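Local coordinates for protein phospholipase C-beta (PLC-beta) (Sepia officinalis, PDB 3QR0) that belongs to the multidomain phospholipase C-beta family, joining PH, EF-hand-like, X/Y TIM-barrel and C2 domains in one chain that binds a calcium ion, at residues A323-T328 and P457-L462; A330-N335 and S620-K625; I355-L360 and I400-F405; G363-E368 and K406-P411; G437-D442 and K464-K469. All coordinates share one frame; numbering follows the deposited sequence.

How the contacts relate
All five contacts lie in or beside the X half of the TIM barrel, and contact 2 ties in the Y half by pairing strand 332-334 with strand 622-624. Contacts 3 and 4 are close neighbours, their centres about 8 Å apart, and belong to the consecutive units carrying strands 366-372 and 412-418. Contact 5 adds strand 466-469 to the same sheet, with its centre about 12 Å from that of contact 4. Contact 1 joins the loops before strands 332-334 and 466-469 and touches contact 2 through the Tyr-332 hydroxyl. Along the chain contact 3 closes before contact 5 opens, whereas contacts 3 and 4 alternate, so successive barrel units interlock.

Contact 1 (A323-T328 and P457-L462); sequences ANMKLT and PTPYDL
An Asx turn and an ST motif face each other here, in two loops of the X half of the TIM barrel that run in nearly opposite directions. In the first loop Asn-324 OD1 accepts the backbone N-H of Lys-326, the donor standing above the carbonyl plane. In the second, Thr-458 and Asp-461 are bonded reciprocally, Thr-458 OG1 taking the N-H of Asp-461. In return Thr-458 N donates to Asp-461 OD2 at 3.1 Å along an almost straight path of 176°. With both turns shaped in this way, one backbone bond forms between the two segments, Tyr-460 N to Met-325 O at 3.1 Å, in the carbonyl plane. Next to it Thr-458 CA makes a bent CA-H...O contact with Leu-327 O (3.1 Å), and Thr-458 CG2 lies 3.3 Å from the carbonyl carbon of Lys-326. On the side of strand 622-624, the bent chain of Met-325 crosses the Pro-459 ring at about a right angle, its CE 3.8 Å from Pro-459 CB; Tyr-622 of the Y half packs against both residues. At the outer side Lys-326 and Tyr-460 point the same way. The lysine chain is extended beyond CG and lies alongside the ring, which makes the contact both CH-pi and cation-pi: Lys-326 NZ is 4.6 Å from the ring centroid of Tyr-460, while Lys-326 CE sits squarely over that centre at 3.9 Å.

Contact 2 (A330-N335 and S620-K625); sequences AAYYIN and SGYLLK
Three tyrosine rings each take an aliphatic group on a face in a CH-pi contact. Lys-625 CG sits over the centre of the Tyr-333 ring, 3.6 Å from its centroid, the two side chains crossing at about a right angle. Leu-624 CD1 lies over a face of Tyr-332, 3.5 Å from Tyr-332 CE1. On Tyr-622 the Ile-334 CG2 methyl is offset toward the rim of one face, Tyr-332 CB and Ser-620 O meet the edge, and Ile-334 CD1 comes 3.5 Å from Tyr-622 CE2. The frame is a two-stranded antiparallel ribbon joining the X and Y halves of the TIM barrel. Tyr-333 and Leu-623 form its hydrogen-bonded pair, Tyr-333 N to Leu-623 O being short at 2.7 Å and Leu-623 N returning to Tyr-333 O at 2.9 Å, while Lys-625 N to Ala-331 O and Asn-335 N to Gly-621 O extend the ladder. Tyr-332, Ile-334, Tyr-622 and Leu-624 share one face; Tyr-333 and Leu-623 are on the other. The polar ends are held outside the ribbon: Tyr-333 OH by Trp-589 O, Tyr-622 OH by Pro-411 O. Bent at chi3 (-91°), the Lys-625 chain carries NZ to Gly-592 O and Asn-564 O, with Ala-330 O also 3.0 Å from Lys-625 NZ.

Contact 3 (I355-L360 and I400-F405); sequences IYRQVL and IAESAF
This is a buried helix-to-helix contact on the outer layer of the TIM barrel, where helix 354-361 meets the C-terminal part of helix 393-403 and the residues that follow. Both elements rest on the X-half sheet: Leu-360 touches Leu-367 and Val-412, and Ile-400 touches Leu-414. The apolar part centres on Leu-360, whose CD1 branch reaches Ile-400 CA at 3.8 Å and also approaches Ile-400 CG2 and Ala-404 N, while its CD2 lies near Ala-404 CA. Tyr-356 runs alongside Ile-400, tips in the same direction, with Tyr-356 CD1 3.9 Å from Ile-400 CD1; the tyrosine hydroxyl reaches on to Glu-368 O. Nearer the PH-domain strand 70-75 the packing turns polar. The Arg-357 chain, extended from CG to NE, passes Ser-403 with its CG 3.3 Å from Ser-403 OG. Its NE then meets Glu-402 OE1 in a salt bridge of 2.9 Å, a bent one, with 140° at the hydrogen and the guanidinium and carboxylate planes 52° apart. Water 1 completes a second path, accepting from Arg-357 NH2 and donating to Glu-402 OE1 at 2.6 Å. A second water donates to Leu-360 O and to Ser-403 O, joining the two backbones. The salt bridge from Arg-357 and the hydrogen bond from water 1, both on Glu-402 OE1, would favour the ionised form of this buried carboxylate, while a further salt bridge from Arg-357 NH1 to Glu-354, with NE and NH2 also engaged, probably limits the rotation of the guanidinium.

Contact 4 (G363-E368 and K406-P411); sequences GCRCLE and KVSDYP. With CA (calcium ion), chain B.
Two bends, at chi2 (-70°) and chi3 (87°), fold the Arg-365 chain back on its own segment and lay its guanidinium across 406-411. CG is anti to the carbonyl carbon. The group is gripped at several points: NE donates to Gly-363 O at 3.0 Å, the donor well above that carbonyl plane, with weak bonds from NE and NH2 to Cys-364 O. Across the contact Arg-365 NH1 donates to Tyr-410 O at 3.0 Å, nearly along the C=O axis and in the guanidinium plane; NH1 also donates to Ala-404 O, its strongest polar partner. Ser-408 CB covers one face over its centre, 3.7 Å from Arg-365 CZ. Ser-408 OG, anti to its backbone N, closes an ST turn with Tyr-410 N and is bonded to Ser-620 O of the Y half. All this sits in the TIM barrel, where a Schellman motif at Gly-363 ends helix 354-361 and leads into strand 366-372. Val-407 CG2 packs on that turn, 3.6 Å from Gly-363 CA. Farther along the strand the extended side chain of Glu-368 sends OE2 to the calcium ion at 2.4 Å, joined by Asn-339, Asp-370, Glu-417 and waters 3 and 4; Glu-368 OE1 is in a salt bridge with Arg-570.

Contact 5 (G437-D442 and K464-K469); sequences GELLLD and KKILIK
Lys-465 NZ is held by two partners: it donates to Glu-438 O at 3.0 Å, standing above that carbonyl plane, and to water 5 at 2.7 Å. The same water donates to Leu-440 O, so the ammonium group reaches a second carbonyl indirectly. A bend at chi2 (-68°) turns the otherwise extended lysine chain across the short 3-10 turn 438-439. The carboxylate of Glu-438 is near but not touching, and its charge would probably favour the protonated amine. Next to the lysine the backbones are bridged around Leu-440 and Ile-466. Ile-466 N donates to Leu-439 O at a short 2.7 Å, and Leu-441 N returns to Ile-466 O at 3.0 Å along a nearly straight path (176°). One step on, water 6 spans the wider gap, accepting from Ile-468 N and lying 2.8 Å from Leu-441 O, which also accepts from Asn-519 ND2. The leucines pack against the other segment at several points: Leu-439 CB on Ile-466 CD1, Leu-440 CD1 on Ile-468 CG1 at 3.7 Å, and Leu-441 CD2 alongside Leu-467 CG at 3.9 Å. Ile-466 also touches Phe-436, the last residue of helix 422-436. That helix joins strand 412-418 to its parallel neighbour 466-469, and the bridge at Leu-440 belongs to the connection from helix to strand in this beta-alpha-beta unit of the TIM barrel.

Contact 1 (A323-T328 and P457-L462)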
# COMPACT_ATOMS: atom_id res chain seq x y z
N ALA A 323 -12.73 10.06 4.54
CA ALA A 323 -12.45 10.65 5.85
C ALA A 323 -12.67 12.16 5.82
O ALA A 323 -12.58 12.80 4.77
CB ALA A 323 -11.02 10.33 6.29
N ASN A 324 -12.97 12.71 6.99
CA ASN A 324 -13.05 14.15 7.18
C ASN A 324 -11.65 14.74 7.04
O ASN A 324 -10.79 14.52 7.90
CB ASN A 324 -13.63 14.45 8.57
CG ASN A 324 -13.66 15.93 8.90
OD1 ASN A 324 -13.43 16.79 8.05
ND2 ASN A 324 -13.94 16.24 10.16
N MET A 325 -11.44 15.48 5.95
CA MET A 325 -10.14 16.09 5.65
C MET A 325 -10.08 17.56 6.07
O MET A 325 -9.16 18.28 5.68
CB MET A 325 -9.84 15.98 4.15
CG MET A 325 -9.84 14.55 3.61
SD MET A 325 -8.74 13.46 4.54
CE MET A 325 -7.14 14.17 4.17
N LYS A 326 -11.04 17.99 6.88
CA LYS A 326 -11.16 19.40 7.25
C LYS A 326 -10.89 19.66 8.74
O LYS A 326 -11.48 20.55 9.34
CB LYS A 326 -12.54 19.92 6.84
CG LYS A 326 -12.82 19.77 5.34
CD LYS A 326 -14.23 20.23 4.99
CE LYS A 326 -14.51 20.05 3.50
NZ LYS A 326 -15.69 20.85 3.05
N LEU A 327 -9.98 18.88 9.32
CA LEU A 327 -9.47 19.16 10.66
C LEU A 327 -8.02 19.61 10.57
O LEU A 327 -7.39 19.48 9.52
CB LEU A 327 -9.61 17.92 11.55
CG LEU A 327 -11.06 17.45 11.75
CD1 LEU A 327 -11.10 16.15 12.54
CD2 LEU A 327 -11.90 18.53 12.44
N THR A 328 -7.49 20.15 11.67
CA THR A 328 -6.09 20.57 11.73
C THR A 328 -5.13 19.46 11.28
O THR A 328 -5.38 18.28 11.55
CB THR A 328 -5.72 21.03 13.15
OG1 THR A 328 -4.33 21.35 13.21
CG2 THR A 328 -6.03 19.93 14.19
N PRO A 457 -3.70 24.89 9.42
CA PRO A 457 -4.70 24.64 8.38
C PRO A 457 -5.01 23.15 8.24
O PRO A 457 -4.31 22.32 8.81
CB PRO A 457 -4.04 25.17 7.10
CG PRO A 457 -2.98 26.09 7.56
CD PRO A 457 -2.50 25.56 8.87
N THR A 458 -6.05 22.84 7.47
CA THR A 458 -6.47 21.45 7.26
C THR A 458 -5.84 20.91 5.98
O THR A 458 -5.45 21.68 5.11
CB THR A 458 -8.00 21.34 7.12
OG1 THR A 458 -8.41 21.83 5.84
CG2 THR A 458 -8.71 22.15 8.23
N PRO A 459 -5.75 19.57 5.85
CA PRO A 459 -5.26 19.05 4.58
C PRO A 459 -6.08 19.56 3.38
O PRO A 459 -5.52 19.82 2.31
CB PRO A 459 -5.39 17.53 4.74
CG PRO A 459 -5.35 17.29 6.22
CD PRO A 459 -6.01 18.50 6.83
N TYR A 460 -7.38 19.71 3.58
CA TYR A 460 -8.28 20.21 2.54
C TYR A 460 -7.90 21.63 2.11
O TYR A 460 -7.91 21.95 0.92
CB TYR A 460 -9.73 20.16 3.02
CG TYR A 460 -10.74 20.39 1.93
CD1 TYR A 460 -11.11 19.36 1.06
CD2 TYR A 460 -11.32 21.64 1.75
CE1 TYR A 460 -12.04 19.58 0.04
CE2 TYR A 460 -12.25 21.86 0.74
CZ TYR A 460 -12.60 20.82 -0.11
OH TYR A 460 -13.51 21.04 -1.11
N ASP A 461 -7.54 22.48 3.08
CA ASP A 461 -7.10 23.85 2.79
C ASP A 461 -5.86 23.85 1.91
O ASP A 461 -5.67 24.78 1.13
CB ASP A 461 -6.76 24.62 4.07
CG ASP A 461 -7.96 24.87 4.95
OD1 ASP A 461 -9.11 24.92 4.44
OD2 ASP A 461 -7.75 25.03 6.18
N LEU A 462 -5.02 22.83 2.06
CA LEU A 462 -3.70 22.81 1.46
C LEU A 462 -3.54 21.76 0.35
O LEU A 462 -2.43 21.34 0.06
CB LEU A 462 -2.66 22.59 2.55
CG LEU A 462 -2.57 23.70 3.61
CD1 LEU A 462 -1.49 23.37 4.63
CD2 LEU A 462 -2.30 25.05 2.97

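Contact 2 (A330-N335 and S620-K625)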
# COMPACT_ATOMS: atom_id res chain seq x y z
N ALA A 330 -2.48 18.44 12.52
CA ALA A 330 -2.06 17.66 13.69
C ALA A 330 -2.98 16.46 13.97
O ALA A 330 -2.59 15.55 14.70
CB ALA A 330 -1.98 18.57 14.93
N ALA A 331 -4.17 16.45 13.38
CA ALA A 331 -5.16 15.39 13.61
C ALA A 331 -4.96 14.12 12.78
O ALA A 331 -5.73 13.18 12.91
CB ALA A 331 -6.57 15.95 13.37
N TYR A 332 -3.94 14.08 11.93
CA TYR A 332 -3.78 13.00 10.96
C TYR A 332 -2.48 12.23 11.12
O TYR A 332 -1.47 12.79 11.53
CB TYR A 332 -3.85 13.56 9.54
CG TYR A 332 -5.15 14.25 9.26
CD1 TYR A 332 -6.22 13.57 8.68
CD2 TYR A 332 -5.34 15.58 9.61
CE1 TYR A 332 -7.43 14.20 8.44
CE2 TYR A 332 -6.55 16.22 9.37
CZ TYR A 332 -7.59 15.53 8.79
OH TYR A 332 -8.77 16.18 8.57
N TYR A 333 -2.53 10.95 10.78
CA TYR A 333 -1.31 10.21 10.51
C TYR A 333 -0.99 10.47 9.04
O TYR A 333 -1.87 10.34 8.18
CB TYR A 333 -1.51 8.71 10.75
CG TYR A 333 -1.84 8.35 12.17
CD1 TYR A 333 -1.03 8.77 13.23
CD2 TYR A 333 -2.94 7.55 12.47
CE1 TYR A 333 -1.32 8.42 14.54
CE2 TYR A 333 -3.24 7.20 13.78
CZ TYR A 333 -2.43 7.63 14.81
OH TYR A 333 -2.73 7.28 16.11
N ILE A 334 0.25 10.85 8.76
CA ILE A 334 0.67 11.29 7.43
C ILE A 334 1.82 10.39 6.95
O ILE A 334 2.86 10.29 7.62
CB ILE A 334 1.12 12.76 7.45
CG1 ILE A 334 0.02 13.65 8.06
CG2 ILE A 334 1.48 13.25 6.05
CD1 ILE A 334 0.38 15.13 8.13
N ASN A 335 1.63 9.74 5.81
CA ASN A 335 2.57 8.76 5.27
C ASN A 335 3.93 9.43 4.98
O ASN A 335 3.99 10.40 4.21
CB ASN A 335 1.95 8.14 4.02
CG ASN A 335 2.70 6.92 3.51
OD1 ASN A 335 3.71 6.49 4.07
ND2 ASN A 335 2.20 6.36 2.42
N SER A 620 -4.55 8.46 -0.14
CA SER A 620 -4.25 9.90 -0.08
C SER A 620 -2.97 10.20 0.71
O SER A 620 -2.42 11.30 0.60
CB SER A 620 -5.40 10.64 0.58
OG SER A 620 -5.58 10.19 1.92
N GLY A 621 -2.53 9.24 1.52
CA GLY A 621 -1.41 9.45 2.42
C GLY A 621 -1.80 10.11 3.74
O GLY A 621 -0.92 10.45 4.53
N TYR A 622 -3.10 10.28 3.96
CA TYR A 622 -3.63 10.85 5.21
C TYR A 622 -4.67 9.93 5.83
O TYR A 622 -5.60 9.50 5.16
CB TYR A 622 -4.28 12.21 4.93
CG TYR A 622 -3.28 13.31 4.73
CD1 TYR A 622 -2.61 13.45 3.52
CD2 TYR A 622 -2.98 14.20 5.76
CE1 TYR A 622 -1.67 14.46 3.34
CE2 TYR A 622 -2.05 15.19 5.59
CZ TYR A 622 -1.40 15.33 4.38
OH TYR A 622 -0.47 16.32 4.23
N LEU A 623 -4.50 9.64 7.12
CA LEU A 623 -5.49 8.90 7.90
C LEU A 623 -5.85 9.72 9.13
O LEU A 623 -4.96 10.19 9.85
CB LEU A 623 -4.94 7.54 8.33
CG LEU A 623 -4.60 6.54 7.22
CD1 LEU A 623 -3.77 5.38 7.77
CD2 LEU A 623 -5.88 6.04 6.57
N LEU A 624 -7.14 9.89 9.37
CA LEU A 624 -7.61 10.65 10.53
C LEU A 624 -7.36 9.85 11.80
O LEU A 624 -7.73 8.68 11.87
CB LEU A 624 -9.10 10.97 10.38
CG LEU A 624 -9.72 11.88 11.45
CD1 LEU A 624 -9.05 13.24 11.40
CD2 LEU A 624 -11.24 12.00 11.25
N LYS A 625 -6.72 10.47 12.79
CA LYS A 625 -6.51 9.80 14.08
C LYS A 625 -7.85 9.51 14.78
O LYS A 625 -8.84 10.22 14.58
CB LYS A 625 -5.60 10.64 14.99
CG LYS A 625 -4.15 10.77 14.49
CD LYS A 625 -3.19 11.27 15.57
CE LYS A 625 -3.06 12.77 15.55
NZ LYS A 625 -2.29 13.30 16.71

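Contact 3 (I355-L360 and I400-F405)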
# COMPACT_ATOMS: atom_id res chain seq x y z
N ILE A 355 13.74 7.50 -7.19
CA ILE A 355 13.13 7.06 -5.93
C ILE A 355 12.12 8.09 -5.38
O ILE A 355 11.13 7.70 -4.77
CB ILE A 355 14.21 6.71 -4.85
CG1 ILE A 355 13.59 6.02 -3.63
CG2 ILE A 355 14.98 7.95 -4.42
CD1 ILE A 355 12.81 4.75 -3.94
N TYR A 356 12.36 9.38 -5.61
CA TYR A 356 11.40 10.41 -5.19
C TYR A 356 10.06 10.27 -5.90
O TYR A 356 9.01 10.39 -5.27
CB TYR A 356 11.96 11.82 -5.38
CG TYR A 356 12.95 12.20 -4.30
CD1 TYR A 356 12.52 12.81 -3.12
CD2 TYR A 356 14.30 11.94 -4.46
CE1 TYR A 356 13.43 13.15 -2.12
CE2 TYR A 356 15.21 12.27 -3.47
CZ TYR A 356 14.78 12.87 -2.31
OH TYR A 356 15.70 13.19 -1.34
N ARG A 357 10.10 9.99 -7.20
CA ARG A 357 8.87 9.76 -7.95
C ARG A 357 8.19 8.51 -7.39
O ARG A 357 6.99 8.54 -7.11
CB ARG A 357 9.17 9.59 -9.45
CG ARG A 357 9.82 10.78 -10.10
CD ARG A 357 9.88 10.66 -11.62
NE ARG A 357 10.65 11.75 -12.20
CZ ARG A 357 11.97 11.75 -12.44
NH1 ARG A 357 12.73 10.69 -12.18
NH2 ARG A 357 12.54 12.82 -12.97
N GLN A 358 8.95 7.44 -7.19
CA GLN A 358 8.35 6.18 -6.73
C GLN A 358 7.72 6.30 -5.34
O GLN A 358 6.64 5.75 -5.11
CB GLN A 358 9.37 5.03 -6.74
CG GLN A 358 9.82 4.62 -8.14
CD GLN A 358 8.67 4.22 -9.04
OE1 GLN A 358 7.77 3.49 -8.62
NE2 GLN A 358 8.70 4.69 -10.29
N VAL A 359 8.38 7.00 -4.43
CA VAL A 359 7.84 7.18 -3.08
C VAL A 359 6.54 7.99 -3.09
O VAL A 359 5.57 7.64 -2.41
CB VAL A 359 8.90 7.79 -2.13
CG1 VAL A 359 8.28 8.23 -0.81
CG2 VAL A 359 10.02 6.78 -1.88
N LEU A 360 6.51 9.06 -3.90
CA LEU A 360 5.31 9.88 -4.04
C LEU A 360 4.15 9.11 -4.67
O LEU A 360 2.98 9.37 -4.38
CB LEU A 360 5.62 11.16 -4.83
CG LEU A 360 6.41 12.22 -4.06
CD1 LEU A 360 7.04 13.24 -4.99
CD2 LEU A 360 5.52 12.90 -3.02
N ILE A 400 10.08 15.70 -7.83
CA ILE A 400 9.00 15.91 -6.87
C ILE A 400 7.83 16.67 -7.51
O ILE A 400 6.67 16.29 -7.34
CB ILE A 400 9.50 16.66 -5.60
CG1 ILE A 400 10.46 15.77 -4.80
CG2 ILE A 400 8.33 17.07 -4.72
CD1 ILE A 400 11.25 16.49 -3.72
N ALA A 401 8.15 17.72 -8.26
CA ALA A 401 7.13 18.53 -8.91
C ALA A 401 6.29 17.70 -9.90
O ALA A 401 5.09 17.91 -10.01
CB ALA A 401 7.77 19.74 -9.62
N GLU A 402 6.93 16.76 -10.59
CA GLU A 402 6.23 15.87 -11.51
C GLU A 402 5.23 14.93 -10.81
O GLU A 402 4.08 14.79 -11.24
CB GLU A 402 7.23 15.02 -12.31
CG GLU A 402 6.59 14.06 -13.31
CD GLU A 402 7.55 13.05 -13.90
OE1 GLU A 402 8.79 13.24 -13.81
OE2 GLU A 402 7.05 12.06 -14.47
N SER A 403 5.67 14.29 -9.73
CA SER A 403 4.95 13.14 -9.17
C SER A 403 4.12 13.46 -7.92
O SER A 403 3.29 12.65 -7.51
CB SER A 403 5.94 12.03 -8.85
OG SER A 403 6.67 11.68 -10.02
N ALA A 404 4.33 14.64 -7.34
CA ALA A 404 3.76 14.99 -6.03
C ALA A 404 2.27 14.71 -5.88
O ALA A 404 1.83 14.22 -4.84
CB ALA A 404 4.05 16.45 -5.71
N PHE A 405 1.49 15.04 -6.91
CA PHE A 405 0.04 14.95 -6.82
C PHE A 405 -0.61 14.04 -7.87
O PHE A 405 -1.79 14.21 -8.19
CB PHE A 405 -0.55 16.36 -6.83
CG PHE A 405 0.05 17.26 -5.79
CD1 PHE A 405 -0.19 17.03 -4.44
CD2 PHE A 405 0.92 18.28 -6.14
CE1 PHE A 405 0.38 17.83 -3.46
CE2 PHE A 405 1.50 19.09 -5.18
CZ PHE A 405 1.23 18.86 -3.83
O HOH W 1 10.57 15.16 -13.41
O HOH W 2 1.58 10.94 -6.19

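Contact 4 (G363-E368 and K406-P411)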
# COMPACT_ATOMS: atom_id res chain seq x y z
N GLY A 363 1.73 7.28 -2.55
CA GLY A 363 0.89 8.18 -1.77
C GLY A 363 1.61 8.79 -0.58
O GLY A 363 1.03 9.60 0.15
N CYS A 364 2.87 8.42 -0.36
CA CYS A 364 3.70 9.07 0.66
C CYS A 364 3.64 10.59 0.50
O CYS A 364 3.71 11.10 -0.62
CB CYS A 364 5.15 8.61 0.55
SG CYS A 364 6.18 9.13 1.93
N ARG A 365 3.50 11.31 1.62
CA ARG A 365 3.33 12.77 1.60
C ARG A 365 4.51 13.56 2.17
O ARG A 365 4.64 14.76 1.91
CB ARG A 365 2.06 13.19 2.36
CG ARG A 365 0.75 12.60 1.82
CD ARG A 365 0.36 13.20 0.46
NE ARG A 365 0.99 12.48 -0.63
CZ ARG A 365 1.10 12.90 -1.88
NH1 ARG A 365 0.61 14.07 -2.28
NH2 ARG A 365 1.71 12.12 -2.76
N CYS A 366 5.37 12.91 2.94
CA CYS A 366 6.46 13.61 3.61
C CYS A 366 7.78 12.96 3.23
O CYS A 366 7.97 11.76 3.44
CB CYS A 366 6.27 13.61 5.13
SG CYS A 366 7.55 14.54 6.05
N LEU A 367 8.67 13.77 2.68
CA LEU A 367 9.93 13.31 2.12
C LEU A 367 11.08 14.02 2.79
O LEU A 367 10.90 15.09 3.39
CB LEU A 367 9.99 13.60 0.62
CG LEU A 367 8.74 13.35 -0.22
CD1 LEU A 367 8.95 13.89 -1.63
CD2 LEU A 367 8.40 11.87 -0.25
N GLU A 368 12.28 13.46 2.66
CA GLU A 368 13.47 14.07 3.20
C GLU A 368 14.51 14.35 2.12
O GLU A 368 14.75 13.51 1.24
CB GLU A 368 14.07 13.18 4.28
CG GLU A 368 15.24 13.82 5.03
CD GLU A 368 15.64 13.03 6.25
OE1 GLU A 368 15.05 11.96 6.48
OE2 GLU A 368 16.54 13.49 6.99
N LYS A 406 0.14 13.07 -8.38
CA LYS A 406 -0.40 12.11 -9.35
C LYS A 406 -1.38 11.12 -8.72
O LYS A 406 -2.33 10.71 -9.38
CB LYS A 406 0.72 11.34 -10.08
CG LYS A 406 1.38 12.14 -11.18
CD LYS A 406 2.30 11.29 -12.08
CE LYS A 406 1.55 10.73 -13.29
NZ LYS A 406 2.48 10.09 -14.29
N VAL A 407 -1.14 10.72 -7.47
CA VAL A 407 -2.02 9.74 -6.80
C VAL A 407 -2.81 10.32 -5.64
O VAL A 407 -3.82 9.74 -5.25
CB VAL A 407 -1.25 8.48 -6.32
CG1 VAL A 407 -0.35 7.95 -7.43
CG2 VAL A 407 -0.46 8.78 -5.04
N SER A 408 -2.36 11.44 -5.09
CA SER A 408 -3.06 12.13 -4.00
C SER A 408 -3.06 13.63 -4.24
O SER A 408 -2.05 14.19 -4.65
CB SER A 408 -2.37 11.83 -2.67
OG SER A 408 -2.91 12.61 -1.62
N ASP A 409 -4.19 14.27 -3.95
CA ASP A 409 -4.30 15.73 -4.02
C ASP A 409 -3.84 16.42 -2.74
O ASP A 409 -3.79 17.65 -2.69
CB ASP A 409 -5.75 16.14 -4.29
CG ASP A 409 -6.19 15.88 -5.72
OD1 ASP A 409 -5.33 15.81 -6.62
OD2 ASP A 409 -7.42 15.77 -5.95
N TYR A 410 -3.53 15.65 -1.71
CA TYR A 410 -3.32 16.21 -0.37
C TYR A 410 -1.85 16.61 -0.12
O TYR A 410 -0.96 16.11 -0.78
CB TYR A 410 -3.94 15.28 0.69
CG TYR A 410 -5.45 15.40 0.60
CD1 TYR A 410 -6.12 16.39 1.30
CD2 TYR A 410 -6.19 14.58 -0.25
CE1 TYR A 410 -7.49 16.56 1.18
CE2 TYR A 410 -7.58 14.74 -0.37
CZ TYR A 410 -8.22 15.73 0.35
OH TYR A 410 -9.59 15.91 0.26
N PRO A 411 -1.61 17.56 0.80
CA PRO A 411 -0.33 18.28 0.80
C PRO A 411 0.92 17.43 1.05
O PRO A 411 0.86 16.40 1.74
CB PRO A 411 -0.49 19.34 1.89
CG PRO A 411 -1.66 18.92 2.71
CD PRO A 411 -2.54 18.10 1.82
CA CA B . 18.82 12.85 6.82
O HOH W 3 20.75 11.64 7.73
O HOH W 4 18.23 11.51 8.76

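Contact 5 (G437-D442 and K464-K469)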
# COMPACT_ATOMS: atom_id res chain seq x y z
N GLY A 437 6.66 26.20 -8.63
CA GLY A 437 5.77 27.31 -8.98
C GLY A 437 4.63 27.49 -7.98
O GLY A 437 4.87 27.65 -6.78
N GLU A 438 3.40 27.45 -8.48
CA GLU A 438 2.19 27.64 -7.68
C GLU A 438 2.00 26.61 -6.57
O GLU A 438 1.36 26.89 -5.56
CB GLU A 438 0.96 27.61 -8.59
CG GLU A 438 -0.31 28.14 -7.93
CD GLU A 438 -1.51 28.09 -8.85
OE1 GLU A 438 -1.78 27.01 -9.42
OE2 GLU A 438 -2.18 29.12 -9.00
N LEU A 439 2.55 25.41 -6.76
CA LEU A 439 2.46 24.34 -5.76
C LEU A 439 3.11 24.70 -4.42
O LEU A 439 2.71 24.19 -3.37
CB LEU A 439 3.11 23.04 -6.28
CG LEU A 439 2.62 22.48 -7.61
CD1 LEU A 439 3.45 21.26 -8.00
CD2 LEU A 439 1.13 22.15 -7.55
N LEU A 440 4.11 25.57 -4.46
CA LEU A 440 4.86 25.93 -3.26
C LEU A 440 4.04 26.84 -2.35
O LEU A 440 3.60 27.91 -2.78
CB LEU A 440 6.16 26.62 -3.65
CG LEU A 440 7.15 26.92 -2.53
CD1 LEU A 440 7.56 25.64 -1.81
CD2 LEU A 440 8.37 27.63 -3.11
N LEU A 441 3.86 26.42 -1.10
CA LEU A 441 3.19 27.26 -0.11
C LEU A 441 4.24 28.14 0.56
O LEU A 441 4.83 27.76 1.57
CB LEU A 441 2.44 26.42 0.94
CG LEU A 441 1.53 27.24 1.86
CD1 LEU A 441 0.28 27.71 1.11
CD2 LEU A 441 1.14 26.45 3.10
N ASP A 442 4.46 29.31 -0.01
CA ASP A 442 5.52 30.22 0.44
C ASP A 442 5.00 31.32 1.36
O ASP A 442 5.76 32.21 1.75
CB ASP A 442 6.25 30.83 -0.77
CG ASP A 442 5.34 31.66 -1.65
OD1 ASP A 442 4.12 31.71 -1.39
OD2 ASP A 442 5.85 32.28 -2.61
N LYS A 464 -2.87 20.15 -3.11
CA LYS A 464 -1.95 20.52 -4.18
C LYS A 464 -0.92 21.56 -3.74
O LYS A 464 -0.49 22.38 -4.54
CB LYS A 464 -2.73 21.03 -5.40
CG LYS A 464 -3.75 20.03 -5.96
CD LYS A 464 -3.22 19.29 -7.17
CE LYS A 464 -3.27 20.17 -8.42
NZ LYS A 464 -2.23 19.75 -9.41
N LYS A 465 -0.53 21.51 -2.47
CA LYS A 465 0.51 22.40 -1.95
C LYS A 465 1.69 21.61 -1.37
O LYS A 465 1.50 20.55 -0.77
CB LYS A 465 -0.04 23.36 -0.89
CG LYS A 465 -1.15 24.29 -1.40
CD LYS A 465 -0.62 25.30 -2.39
CE LYS A 465 -1.73 26.16 -2.97
NZ LYS A 465 -1.22 26.93 -4.13
N ILE A 466 2.89 22.15 -1.58
CA ILE A 466 4.13 21.59 -1.06
C ILE A 466 4.61 22.52 0.04
O ILE A 466 4.78 23.73 -0.19
CB ILE A 466 5.20 21.47 -2.16
CG1 ILE A 466 4.78 20.41 -3.19
CG2 ILE A 466 6.57 21.13 -1.56
CD1 ILE A 466 5.49 20.54 -4.53
N LEU A 467 4.80 21.97 1.24
CA LEU A 467 5.28 22.74 2.38
C LEU A 467 6.74 22.42 2.64
O LEU A 467 7.17 21.27 2.50
CB LEU A 467 4.45 22.46 3.63
CG LEU A 467 3.07 23.10 3.64
CD1 LEU A 467 2.09 22.23 2.87
CD2 LEU A 467 2.57 23.32 5.07
N ILE A 468 7.50 23.45 3.02
CA ILE A 468 8.92 23.31 3.29
C ILE A 468 9.17 23.32 4.79
O ILE A 468 8.82 24.28 5.47
CB ILE A 468 9.75 24.45 2.68
CG1 ILE A 468 9.47 24.60 1.18
CG2 ILE A 468 11.24 24.20 2.91
CD1 ILE A 468 9.75 23.35 0.37
N LYS A 469 9.79 22.25 5.28
CA LYS A 469 10.24 22.15 6.66
C LYS A 469 11.75 22.40 6.67
O LYS A 469 12.54 21.57 6.21
CB LYS A 469 9.90 20.78 7.24
CG LYS A 469 10.55 20.47 8.59
CD LYS A 469 10.34 19.01 8.98
CE LYS A 469 11.34 18.54 10.02
NZ LYS A 469 12.77 18.61 9.54
O HOH W 5 0.90 28.23 -2.97
O HOH W 6 6.18 25.99 3.27